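Local structure of MccF (Escherichia coli, 4IIY) at residues A59-F64 against N212-K217; S115-D120 against L168-G173; L282-K287 against T320-G325; S296-G301 against K326-L331. The protein is the microcin C7 self-immunity protein, a member of the peptidase S66 family that probably acts as a serine hydrolase on the processed toxin. The protein carries 1 engineered substitution. One frame throughout, in Å; residues are numbered along the deposited sequence.

Contact 1. Residues A59-F64 against N212-K217; sequences AKNRFF and NWNENK. With 1EI (5'-O-(L-alpha-glutamylsulfamoyl)inosine), chain K.
The indole of Trp213 is sandwiched between Arg62 and the inosine base of the ligand. C5 of the base sits over the centre of one ring face, 3.4 Å above its plane. Arg62 covers the opposite face: its CD makes a CH-pi contact 3.6 Å from the centroid of the six-membered ring, 14° off the normal, and the guanidinium lies nearly flat on the indole, with planes 20° apart. The extended chain, with CG anti to the backbone N, carries the guanidinium across the indole; its tilt is set by bonds at its edge. NH1 donates in the guanidinium plane to a lone pair of Trp213 O at 3.0 Å, NE to Ile169 O and NH2 to Pro170 O of helix 168-172. A glycine in place of Trp213 would probably leave the base without its stacking partner and one face of the Arg62 guanidinium without cover. Asn214 turns its amide to the first turn of helix 60-72, where OD1 accepts the N-H of Arg62 at 3.0 Å. Asn61 answers from its side chain: ND2 reaches Asn214 O at 2.9 Å in an almost straight bond (175°), the donor standing above that carbonyl plane. Arg62 NH2 also forms a salt bridge with Glu174; the loop between strands 205-206 and 225-226 is thus laid against helices 60-72 and 168-172 at the nucleoside pocket.

Contact 2. Residues S115-D120 against L168-G173; sequences STIGGD and LIPSFG. With 1EI (5'-O-(L-alpha-glutamylsulfamoyl)inosine), chain K.
Ser115 and Thr116, where strand 110-115 of the largely parallel N-terminal sheet runs out into a ligand-binding loop, receive the start of the short helix 168-172. Backbone hydrogen bonds make the join. Leu168 N donates to Ser115 O and Ile169 N to Thr116 O, each at 2.9 Å, so two successive carbonyls of the strand end are taken by two successive N-H groups of the helix start. Apolar contacts flank these bonds. CD1 of Ile169 meets CB of Thr116 at 4.0 Å, and CG1 of Ile117 touches CD of Pro170 at 3.9 Å. The polar end of Thr116 is engaged elsewhere, its OG1 bonding to Ser50 OG and Phe49 O. Ligand contacts form the third group. Pro170 CB packs against the ribose, while CG1 of Ile117, anti to the backbone N (chi1 -160°), lies 3.6 Å from sulfamoyl OAF. Past Ile117 the backbone itself binds the ligand: Gly118 N donates to sulfamoyl OAF at 2.9 Å, with a bent angle of 137°. Gly119 N gives a straighter bond (160°) to the glutamyl carbonyl O at 2.8 Å, a grip consistent with an oxyanion-hole donor, and a CB on Gly118 would lie only 2.4 Å from that same ligand atom O.

Contact 3. Residues L282-K287 against T320-G325; sequences LFSMLK and TEVLDG
In the C-terminal domain, helix 276-288 packs against the last turn of helix 315-323, with Val322 as the apolar contact and Lys287 as the polar one. Val322 faces the other helix with both methyls. CG1 rests against Phe283 O at 3.7 Å and against Lys287 CB at 3.8 Å; CG2, beside the valine's backbone N, meets Ser284 OG at 3.7 Å and Phe283 CB at 4.1 Å. The Lys287 chain runs out past Val322 in the opposite sense, and only its last torsion bends (chi4 71°), which turns the ammonium onto the helix end. There NZ donates to Val322 O at 3.0 Å, approaching almost in line with the carbonyl bond (167°). One water that accepts from NZ donates to Leu323 O, and a second bridges NZ to Asp324 OD2. An alanine in place of Lys287 would probably leave Val322 O without this donor and open a gap beside Val322 CG1. Ser284 OG and Asp324 OD1 turn to the second subunit, the former hydrogen-bonded to its Ser124 and the latter in a salt bridge with its Lys95. Lys287 NZ and Asp324 OD2 stay 4.5 Å apart, too far for a salt bridge, and a water links them; an ammonium at the C-terminal end of helix 315-323 is likely to interact favourably with the helix dipole.

Contact 4. Residues S296-G301 against K326-L331; sequences SAIILG and KQIPVL. With EDO (1,2-ethanediol), chain L.
Ile298 O is gripped twice from the neighbouring strand: Leu331 N donates to it at 2.9 Å, and the CA-H of Val330 approaches the same oxygen at 3.2 Å with an angle of 144° at the hydrogen. The same pairing recurs along the ladder. Pro329 O takes the N-H of Ile298 at 3.0 Å together with a CA-H contact from Ala297, and Leu331 O takes the N-H of Leu300 at 2.9 Å together with one from Ile299. Ile298 therefore donates to the residue before Val330 and accepts from the residue after it, which is the signature of a parallel bridge; a second bridge pairs Ile299 with Leu331. Side chains alternate accordingly. On the face of Ile298 and Val330, the CD1 end of Ile298 crosses CG2 of Ile328 at 3.9 Å, and CG1 of Val330, placed anti to its own N (chi1 176°), meets CG of Leu300 at 4.1 Å. Ile299 and Leu331 occupy the reverse face, with CG1 of the isoleucine 4.4 Å from CB of the leucine. Before the first bridge, CD of the Pro329 ring lies 3.3 Å from Ser296 O. At the far end, Gly301 O accepts a hydrogen bond from O1 of an ethanediol, which probably comes from the crystallisation liquor. The two strands belong to a beta-alpha-beta unit whose connecting helix 315-323 packs Tyr316 and Leu319 on Val330 and Leu323 on Ile328, while strand 266-270 flanks strand 297-301 on its other edge.

In the fold
Contacts 1 and 2 form one continuous site, their centres 12 Å apart and both touching the ligand: contact 1 holds the base, contact 2 the sulfamoyl and glutamyl groups. Contact 2 is nested within the loop that contact 1 closes. Ile117 lies about 7 Å, between side chains, from the engineered Ala145 at the predicted nucleophile position. Contacts 3 and 4, with centres 11 Å apart, interlock along the chain through helix 315-323 and meet where Leu323 CD2 touches Ile328 CD1 at 4.0 Å. They lie across the chain's centre from contact 2, about 30 and 28 Å away between centres, yet Leu300 comes within about 7 Å of the predicted charge-relay Glu270, side chain to side chain.

Contact 1. Residues A59-F64 against N212-K217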
# COMPACT_ATOMS: atom_id res chain seq x y z
N ALA B 59 -23.16 7.31 6.06
CA ALA B 59 -24.07 6.32 5.48
C ALA B 59 -25.14 5.97 6.51
O ALA B 59 -25.41 4.81 6.79
CB ALA B 59 -23.31 5.06 5.03
N LYS B 60 -25.76 7.01 7.05
CA LYS B 60 -26.65 6.84 8.19
C LYS B 60 -27.92 6.04 7.87
O LYS B 60 -28.42 5.31 8.71
CB LYS B 60 -27.00 8.20 8.80
CG LYS B 60 -27.71 8.11 10.14
CD LYS B 60 -27.90 9.48 10.80
CE LYS B 60 -28.48 9.34 12.20
NZ LYS B 60 -28.56 10.65 12.92
N ASN B 61 -28.43 6.17 6.65
CA ASN B 61 -29.62 5.38 6.30
C ASN B 61 -29.29 3.89 6.26
O ASN B 61 -30.03 3.07 6.80
CB ASN B 61 -30.22 5.85 4.98
CG ASN B 61 -30.55 7.33 4.99
OD1 ASN B 61 -31.00 7.89 6.00
ND2 ASN B 61 -30.31 7.99 3.86
N ARG B 62 -28.17 3.55 5.64
CA ARG B 62 -27.76 2.16 5.57
C ARG B 62 -27.43 1.62 6.97
O ARG B 62 -27.75 0.47 7.30
CB ARG B 62 -26.55 2.00 4.63
CG ARG B 62 -26.22 0.53 4.34
CD ARG B 62 -25.14 0.41 3.30
NE ARG B 62 -24.83 -0.96 2.88
CZ ARG B 62 -25.15 -1.48 1.70
NH1 ARG B 62 -25.87 -0.80 0.81
NH2 ARG B 62 -24.72 -2.70 1.39
N PHE B 63 -26.80 2.46 7.79
CA PHE B 63 -26.51 2.12 9.18
C PHE B 63 -27.81 1.76 9.92
O PHE B 63 -27.91 0.72 10.57
CB PHE B 63 -25.77 3.29 9.83
CG PHE B 63 -25.66 3.23 11.34
CD1 PHE B 63 -25.15 2.11 11.99
CD2 PHE B 63 -26.03 4.33 12.11
CE1 PHE B 63 -25.04 2.08 13.38
CE2 PHE B 63 -25.91 4.30 13.50
CZ PHE B 63 -25.42 3.18 14.12
N PHE B 64 -28.82 2.62 9.82
CA PHE B 64 -30.10 2.35 10.49
C PHE B 64 -30.76 1.07 9.97
O PHE B 64 -31.36 0.32 10.73
CB PHE B 64 -31.06 3.54 10.34
CG PHE B 64 -30.79 4.68 11.29
CD1 PHE B 64 -29.75 4.62 12.20
CD2 PHE B 64 -31.58 5.81 11.26
CE1 PHE B 64 -29.51 5.68 13.07
CE2 PHE B 64 -31.35 6.87 12.12
CZ PHE B 64 -30.31 6.80 13.03
N ASN B 212 -27.50 1.23 -4.86
CA ASN B 212 -28.36 0.92 -3.72
C ASN B 212 -27.63 1.03 -2.38
O ASN B 212 -27.79 0.18 -1.50
CB ASN B 212 -28.97 -0.48 -3.88
CG ASN B 212 -29.72 -0.65 -5.19
OD1 ASN B 212 -30.13 0.33 -5.82
ND2 ASN B 212 -29.92 -1.90 -5.59
N TRP B 213 -26.83 2.07 -2.23
CA TRP B 213 -25.98 2.20 -1.06
C TRP B 213 -26.70 2.76 0.19
O TRP B 213 -26.81 2.05 1.20
CB TRP B 213 -24.72 3.01 -1.40
CG TRP B 213 -23.83 3.26 -0.22
CD1 TRP B 213 -23.57 4.47 0.35
CD2 TRP B 213 -23.10 2.29 0.56
NE1 TRP B 213 -22.73 4.32 1.43
CE2 TRP B 213 -22.43 2.99 1.59
CE3 TRP B 213 -22.95 0.90 0.49
CZ2 TRP B 213 -21.62 2.36 2.53
CZ3 TRP B 213 -22.14 0.27 1.43
CH2 TRP B 213 -21.49 1.00 2.43
N ASN B 214 -27.19 3.99 0.12
CA ASN B 214 -27.59 4.72 1.33
C ASN B 214 -28.94 5.43 1.18
O ASN B 214 -29.08 6.59 1.59
CB ASN B 214 -26.49 5.72 1.71
CG ASN B 214 -26.74 6.43 3.03
OD1 ASN B 214 -27.14 5.82 4.03
ND2 ASN B 214 -26.45 7.72 3.06
N GLU B 215 -29.94 4.74 0.64
CA GLU B 215 -31.29 5.30 0.55
C GLU B 215 -32.32 4.30 1.04
O GLU B 215 -32.02 3.11 1.20
CB GLU B 215 -31.62 5.74 -0.88
CG GLU B 215 -30.66 6.76 -1.44
CD GLU B 215 -31.24 7.45 -2.66
OE1 GLU B 215 -32.48 7.50 -2.77
OE2 GLU B 215 -30.45 7.93 -3.51
N ASN B 216 -33.54 4.77 1.26
CA ASN B 216 -34.58 3.89 1.77
C ASN B 216 -34.92 2.76 0.81
O ASN B 216 -35.17 1.63 1.23
CB ASN B 216 -35.83 4.69 2.10
CG ASN B 216 -36.97 3.81 2.54
OD1 ASN B 216 -37.91 3.56 1.80
ND2 ASN B 216 -36.85 3.27 3.75
N LYS B 217 -34.96 3.08 -0.48
CA LYS B 217 -35.35 2.12 -1.50
C LYS B 217 -34.23 1.90 -2.50
O LYS B 217 -33.40 2.78 -2.72
CB LYS B 217 -36.57 2.62 -2.26
CG LYS B 217 -37.77 2.91 -1.38
CD LYS B 217 -38.86 3.56 -2.20
CE LYS B 217 -39.97 4.08 -1.31
NZ LYS B 217 -40.79 3.01 -0.69
O6 1EI K . -20.90 5.54 -1.49
C6 1EI K . -20.82 4.30 -1.65
N1 1EI K . -21.48 3.68 -2.65
C2 1EI K . -21.41 2.35 -2.83
N3 1EI K . -20.68 1.54 -2.05
C5 1EI K . -19.99 3.48 -0.75
C4 1EI K . -19.96 2.04 -1.02
N7 1EI K . -19.20 3.68 0.32
C8 1EI K . -18.71 2.48 0.71
N9 1EI K . -19.17 1.51 -0.10
C1' 1EI K . -18.85 0.08 -0.01
O4' 1EI K . -18.62 -0.33 1.33
C2' 1EI K . -17.56 -0.17 -0.75
O2' 1EI K . -17.83 -0.50 -2.12
C3' 1EI K . -16.95 -1.34 -0.00
O3' 1EI K . -17.16 -2.54 -0.74
C4' 1EI K . -17.72 -1.44 1.30
C5' 1EI K . -16.79 -1.40 2.51
O5' 1EI K . -16.08 -0.16 2.58
SBF 1EI K . -14.84 -0.08 3.48
OAE 1EI K . -14.73 1.28 3.97
OAF 1EI K . -15.04 -1.03 4.54
NAQ 1EI K . -13.64 -0.49 2.60
C 1EI K . -12.36 -0.68 3.01
O 1EI K . -11.92 -0.59 4.15
CA 1EI K . -11.39 -1.10 1.94
N 1EI K . -12.02 -1.09 0.63
CB 1EI K . -10.16 -0.20 1.99
CG 1EI K . -8.89 -0.99 1.69
CD 1EI K . -8.72 -1.19 0.20
OE1 1EI K . -9.72 -1.05 -0.54
OE2 1EI K . -7.59 -1.49 -0.23

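Contact 2. Residues S115-D120 against L168-G173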
# COMPACT_ATOMS: atom_id res chain seq x y z
N SER B 115 -17.26 -4.53 13.57
CA SER B 115 -16.95 -3.29 12.89
C SER B 115 -18.19 -2.68 12.25
O SER B 115 -19.01 -3.41 11.70
CB SER B 115 -15.91 -3.59 11.81
OG SER B 115 -15.65 -2.45 11.02
N THR B 116 -18.33 -1.36 12.30
CA THR B 116 -19.38 -0.72 11.51
C THR B 116 -19.04 -0.70 10.01
O THR B 116 -19.91 -0.95 9.16
CB THR B 116 -19.67 0.72 11.96
OG1 THR B 116 -18.46 1.49 11.87
CG2 THR B 116 -20.21 0.75 13.39
N ILE B 117 -17.78 -0.39 9.70
CA ILE B 117 -17.26 -0.27 8.34
C ILE B 117 -15.75 -0.11 8.45
O ILE B 117 -15.22 0.18 9.52
CB ILE B 117 -17.88 0.95 7.61
CG1 ILE B 117 -17.74 0.83 6.08
CG2 ILE B 117 -17.27 2.26 8.12
CD1 ILE B 117 -18.72 1.71 5.31
N GLY B 118 -15.06 -0.27 7.33
CA GLY B 118 -13.62 -0.07 7.27
C GLY B 118 -13.22 1.35 6.95
O GLY B 118 -13.69 2.30 7.58
N GLY B 119 -12.32 1.50 5.98
CA GLY B 119 -11.76 2.78 5.62
C GLY B 119 -10.30 2.61 5.24
O GLY B 119 -9.98 1.95 4.25
N ASP B 120 -9.40 3.18 6.04
CA ASP B 120 -7.97 3.21 5.75
C ASP B 120 -7.09 3.14 6.99
O ASP B 120 -5.88 2.92 6.87
CB ASP B 120 -7.61 4.50 5.01
CG ASP B 120 -8.17 4.56 3.62
OD1 ASP B 120 -7.54 4.00 2.70
OD2 ASP B 120 -9.23 5.18 3.44
N LEU B 168 -21.29 -4.08 10.11
CA LEU B 168 -22.69 -3.73 10.27
C LEU B 168 -23.28 -2.98 9.08
O LEU B 168 -24.34 -3.35 8.56
CB LEU B 168 -22.85 -2.93 11.56
CG LEU B 168 -24.24 -2.38 11.88
CD1 LEU B 168 -25.24 -3.50 12.06
CD2 LEU B 168 -24.17 -1.49 13.13
N ILE B 169 -22.59 -1.94 8.64
CA ILE B 169 -23.13 -1.05 7.61
C ILE B 169 -23.11 -1.67 6.20
O ILE B 169 -24.16 -1.85 5.59
CB ILE B 169 -22.49 0.37 7.69
CG1 ILE B 169 -22.79 0.99 9.06
CG2 ILE B 169 -22.99 1.24 6.55
CD1 ILE B 169 -22.12 2.34 9.29
N PRO B 170 -21.93 -2.02 5.67
CA PRO B 170 -21.95 -2.57 4.31
C PRO B 170 -22.64 -3.93 4.25
O PRO B 170 -23.34 -4.21 3.28
CB PRO B 170 -20.47 -2.69 3.95
CG PRO B 170 -19.76 -2.78 5.26
CD PRO B 170 -20.56 -1.91 6.20
N SER B 171 -22.46 -4.76 5.26
CA SER B 171 -22.94 -6.14 5.15
C SER B 171 -24.41 -6.29 5.53
O SER B 171 -25.19 -6.91 4.81
CB SER B 171 -22.09 -7.09 5.99
OG SER B 171 -20.71 -6.94 5.71
N PHE B 172 -24.78 -5.76 6.69
CA PHE B 172 -26.15 -5.95 7.17
C PHE B 172 -27.10 -4.83 6.76
O PHE B 172 -28.31 -4.96 6.94
CB PHE B 172 -26.19 -6.23 8.67
CG PHE B 172 -25.62 -7.58 9.03
CD1 PHE B 172 -26.14 -8.72 8.45
CD2 PHE B 172 -24.56 -7.70 9.90
CE1 PHE B 172 -25.61 -9.98 8.75
CE2 PHE B 172 -24.04 -8.94 10.21
CZ PHE B 172 -24.56 -10.08 9.63
N GLY B 173 -26.57 -3.75 6.18
CA GLY B 173 -27.40 -2.72 5.57
C GLY B 173 -27.69 -2.97 4.10
O GLY B 173 -28.41 -2.20 3.46
O6 1EI K . -20.90 5.54 -1.49
C6 1EI K . -20.82 4.30 -1.65
N1 1EI K . -21.48 3.68 -2.65
C2 1EI K . -21.41 2.35 -2.83
N3 1EI K . -20.68 1.54 -2.05
C5 1EI K . -19.99 3.48 -0.75
C4 1EI K . -19.96 2.04 -1.02
N7 1EI K . -19.20 3.68 0.32
C8 1EI K . -18.71 2.48 0.71
N9 1EI K . -19.17 1.51 -0.10
C1' 1EI K . -18.85 0.08 -0.01
O4' 1EI K . -18.62 -0.33 1.33
C2' 1EI K . -17.56 -0.17 -0.75
O2' 1EI K . -17.83 -0.50 -2.12
C3' 1EI K . -16.95 -1.34 -0.00
O3' 1EI K . -17.16 -2.54 -0.74
C4' 1EI K . -17.72 -1.44 1.30
C5' 1EI K . -16.79 -1.40 2.51
O5' 1EI K . -16.08 -0.16 2.58
SBF 1EI K . -14.84 -0.08 3.48
OAE 1EI K . -14.73 1.28 3.97
OAF 1EI K . -15.04 -1.03 4.54
NAQ 1EI K . -13.64 -0.49 2.60
C 1EI K . -12.36 -0.68 3.01
O 1EI K . -11.92 -0.59 4.15
CA 1EI K . -11.39 -1.10 1.94
N 1EI K . -12.02 -1.09 0.63
CB 1EI K . -10.16 -0.20 1.99
CG 1EI K . -8.89 -0.99 1.69
CD 1EI K . -8.72 -1.19 0.20
OE1 1EI K . -9.72 -1.05 -0.54
OE2 1EI K . -7.59 -1.49 -0.23

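Contact 3. Residues L282-K287 against T320-G325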
# COMPACT_ATOMS: atom_id res chain seq x y z
N LEU B 282 0.78 -5.75 -5.56
CA LEU B 282 0.55 -6.46 -4.30
C LEU B 282 0.94 -7.94 -4.40
O LEU B 282 1.50 -8.50 -3.46
CB LEU B 282 -0.91 -6.31 -3.86
CG LEU B 282 -1.32 -4.88 -3.49
CD1 LEU B 282 -2.84 -4.80 -3.36
CD2 LEU B 282 -0.66 -4.42 -2.20
N PHE B 283 0.66 -8.57 -5.54
CA PHE B 283 1.08 -9.96 -5.73
C PHE B 283 2.61 -10.04 -5.75
O PHE B 283 3.20 -10.96 -5.16
CB PHE B 283 0.51 -10.54 -7.03
CG PHE B 283 -0.98 -10.84 -7.00
CD1 PHE B 283 -1.70 -10.91 -5.82
CD2 PHE B 283 -1.64 -11.07 -8.20
CE1 PHE B 283 -3.07 -11.21 -5.85
CE2 PHE B 283 -2.99 -11.37 -8.24
CZ PHE B 283 -3.70 -11.45 -7.06
N SER B 284 3.27 -9.10 -6.42
CA SER B 284 4.74 -9.10 -6.41
C SER B 284 5.31 -8.84 -5.02
O SER B 284 6.33 -9.43 -4.67
CB SER B 284 5.31 -8.14 -7.45
OG SER B 284 5.27 -8.76 -8.74
N MET B 285 4.66 -8.01 -4.21
CA MET B 285 5.07 -7.83 -2.82
C MET B 285 5.13 -9.17 -2.10
O MET B 285 6.11 -9.50 -1.43
CB MET B 285 4.13 -6.86 -2.10
CG MET B 285 4.53 -6.48 -0.67
SD MET B 285 4.10 -7.70 0.61
CE MET B 285 2.32 -7.59 0.56
N LEU B 286 4.07 -9.96 -2.24
CA LEU B 286 4.04 -11.29 -1.62
C LEU B 286 5.18 -12.17 -2.13
O LEU B 286 5.85 -12.86 -1.36
CB LEU B 286 2.70 -11.97 -1.87
CG LEU B 286 1.47 -11.30 -1.25
CD1 LEU B 286 0.20 -11.94 -1.80
CD2 LEU B 286 1.54 -11.38 0.27
N LYS B 287 5.40 -12.14 -3.44
CA LYS B 287 6.47 -12.93 -4.02
C LYS B 287 7.83 -12.54 -3.42
O LYS B 287 8.61 -13.42 -3.03
CB LYS B 287 6.50 -12.76 -5.54
CG LYS B 287 7.57 -13.62 -6.25
CD LYS B 287 7.77 -13.18 -7.69
CE LYS B 287 8.88 -13.96 -8.38
NZ LYS B 287 8.48 -15.37 -8.65
N THR B 320 -0.63 -15.77 -11.83
CA THR B 320 0.10 -16.81 -12.56
C THR B 320 1.41 -16.26 -13.13
O THR B 320 2.46 -16.91 -13.06
CB THR B 320 -0.79 -17.44 -13.66
OG1 THR B 320 -1.89 -18.11 -13.03
CG2 THR B 320 -0.01 -18.44 -14.50
N GLU B 321 1.38 -15.06 -13.70
CA GLU B 321 2.63 -14.49 -14.20
C GLU B 321 3.61 -14.27 -13.05
O GLU B 321 4.79 -14.62 -13.14
CB GLU B 321 2.42 -13.16 -14.93
CG GLU B 321 3.71 -12.66 -15.56
CD GLU B 321 3.66 -11.24 -16.13
OE1 GLU B 321 2.63 -10.55 -15.99
OE2 GLU B 321 4.68 -10.82 -16.71
N VAL B 322 3.14 -13.68 -11.96
CA VAL B 322 4.00 -13.40 -10.81
C VAL B 322 4.61 -14.68 -10.24
O VAL B 322 5.78 -14.70 -9.83
CB VAL B 322 3.23 -12.61 -9.74
CG1 VAL B 322 4.03 -12.52 -8.44
CG2 VAL B 322 2.88 -11.21 -10.27
N LEU B 323 3.83 -15.75 -10.20
CA LEU B 323 4.31 -17.02 -9.65
C LEU B 323 5.51 -17.61 -10.40
O LEU B 323 6.28 -18.39 -9.83
CB LEU B 323 3.18 -18.04 -9.56
CG LEU B 323 2.21 -17.82 -8.40
CD1 LEU B 323 1.02 -18.75 -8.54
CD2 LEU B 323 2.89 -18.02 -7.05
N ASP B 324 5.65 -17.26 -11.68
CA ASP B 324 6.83 -17.66 -12.45
C ASP B 324 7.09 -19.17 -12.38
O ASP B 324 8.21 -19.60 -12.13
CB ASP B 324 8.07 -16.89 -11.97
CG ASP B 324 9.27 -17.07 -12.90
OD1 ASP B 324 9.06 -17.34 -14.10
OD2 ASP B 324 10.42 -16.94 -12.42
N GLY B 325 6.03 -19.95 -12.58
CA GLY B 325 6.16 -21.39 -12.65
C GLY B 325 5.96 -22.12 -11.34
O GLY B 325 5.87 -23.35 -11.31
O HOH W 1 6.81 -17.45 -7.15
O HOH W 2 10.80 -16.53 -9.95

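Contact 4. Residues S296-G301 against K326-L331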
# COMPACT_ATOMS: atom_id res chain seq x y z
N SER B 296 0.76 -23.53 0.95
CA SER B 296 0.37 -24.74 0.22
C SER B 296 -0.84 -24.54 -0.68
O SER B 296 -1.12 -25.37 -1.55
CB SER B 296 0.12 -25.89 1.19
OG SER B 296 1.30 -26.23 1.90
N ALA B 297 -1.55 -23.43 -0.51
CA ALA B 297 -2.67 -23.07 -1.37
C ALA B 297 -2.95 -21.58 -1.17
O ALA B 297 -2.54 -20.99 -0.17
CB ALA B 297 -3.91 -23.91 -1.05
N ILE B 298 -3.67 -21.00 -2.13
CA ILE B 298 -4.10 -19.61 -2.05
C ILE B 298 -5.60 -19.55 -2.30
O ILE B 298 -6.11 -20.20 -3.22
CB ILE B 298 -3.38 -18.75 -3.10
CG1 ILE B 298 -1.87 -18.74 -2.84
CG2 ILE B 298 -3.94 -17.32 -3.11
CD1 ILE B 298 -1.06 -18.34 -4.04
N ILE B 299 -6.30 -18.78 -1.46
CA ILE B 299 -7.70 -18.44 -1.68
C ILE B 299 -7.78 -16.98 -2.10
O ILE B 299 -7.34 -16.09 -1.35
CB ILE B 299 -8.53 -18.62 -0.40
CG1 ILE B 299 -8.43 -20.06 0.13
CG2 ILE B 299 -10.00 -18.23 -0.65
CD1 ILE B 299 -8.94 -20.20 1.56
N LEU B 300 -8.31 -16.72 -3.29
CA LEU B 300 -8.59 -15.35 -3.72
C LEU B 300 -10.07 -15.08 -3.50
O LEU B 300 -10.93 -15.75 -4.10
CB LEU B 300 -8.27 -15.16 -5.20
CG LEU B 300 -6.85 -15.47 -5.68
CD1 LEU B 300 -6.76 -15.27 -7.18
CD2 LEU B 300 -5.82 -14.59 -4.96
N GLY B 301 -10.40 -14.11 -2.65
CA GLY B 301 -11.78 -13.67 -2.56
C GLY B 301 -12.19 -12.97 -3.85
O GLY B 301 -11.36 -12.38 -4.54
N LYS B 326 5.90 -21.39 -10.23
CA LYS B 326 5.64 -22.02 -8.94
C LYS B 326 4.21 -22.55 -8.92
O LYS B 326 3.25 -21.80 -9.07
CB LYS B 326 5.86 -21.03 -7.80
CG LYS B 326 5.76 -21.64 -6.41
CD LYS B 326 6.93 -22.57 -6.14
CE LYS B 326 6.88 -23.13 -4.73
NZ LYS B 326 8.05 -24.00 -4.44
N GLN B 327 4.07 -23.87 -8.77
CA GLN B 327 2.75 -24.49 -8.81
C GLN B 327 2.13 -24.48 -7.43
O GLN B 327 2.59 -25.17 -6.52
CB GLN B 327 2.86 -25.93 -9.34
CG GLN B 327 3.49 -26.04 -10.71
CD GLN B 327 2.64 -25.40 -11.79
OE1 GLN B 327 3.10 -24.51 -12.51
NE2 GLN B 327 1.40 -25.85 -11.91
N ILE B 328 1.10 -23.66 -7.26
CA ILE B 328 0.35 -23.58 -6.02
C ILE B 328 -1.12 -23.66 -6.40
O ILE B 328 -1.58 -22.91 -7.26
CB ILE B 328 0.59 -22.24 -5.28
CG1 ILE B 328 2.08 -22.04 -5.00
CG2 ILE B 328 -0.22 -22.19 -3.99
CD1 ILE B 328 2.39 -20.77 -4.22
N PRO B 329 -1.86 -24.58 -5.78
CA PRO B 329 -3.29 -24.62 -6.13
C PRO B 329 -4.03 -23.40 -5.59
O PRO B 329 -3.71 -22.88 -4.51
CB PRO B 329 -3.78 -25.92 -5.48
CG PRO B 329 -2.80 -26.21 -4.40
CD PRO B 329 -1.47 -25.63 -4.82
N VAL B 330 -5.02 -22.94 -6.35
CA VAL B 330 -5.71 -21.70 -6.05
C VAL B 330 -7.22 -21.88 -6.11
O VAL B 330 -7.75 -22.39 -7.11
CB VAL B 330 -5.31 -20.58 -7.03
CG1 VAL B 330 -6.13 -19.33 -6.76
CG2 VAL B 330 -3.83 -20.28 -6.94
N LEU B 331 -7.92 -21.45 -5.06
CA LEU B 331 -9.37 -21.33 -5.08
C LEU B 331 -9.62 -19.88 -5.49
O LEU B 331 -9.37 -18.96 -4.71
CB LEU B 331 -9.96 -21.63 -3.71
CG LEU B 331 -11.48 -21.74 -3.58
CD1 LEU B 331 -11.88 -22.07 -2.15
CD2 LEU B 331 -12.17 -20.48 -4.03
C1 EDO L . -8.34 -10.94 -4.74
O1 EDO L . -9.58 -10.24 -4.57
C2 EDO L . -7.80 -10.81 -6.16
O2 EDO L . -7.40 -9.45 -6.40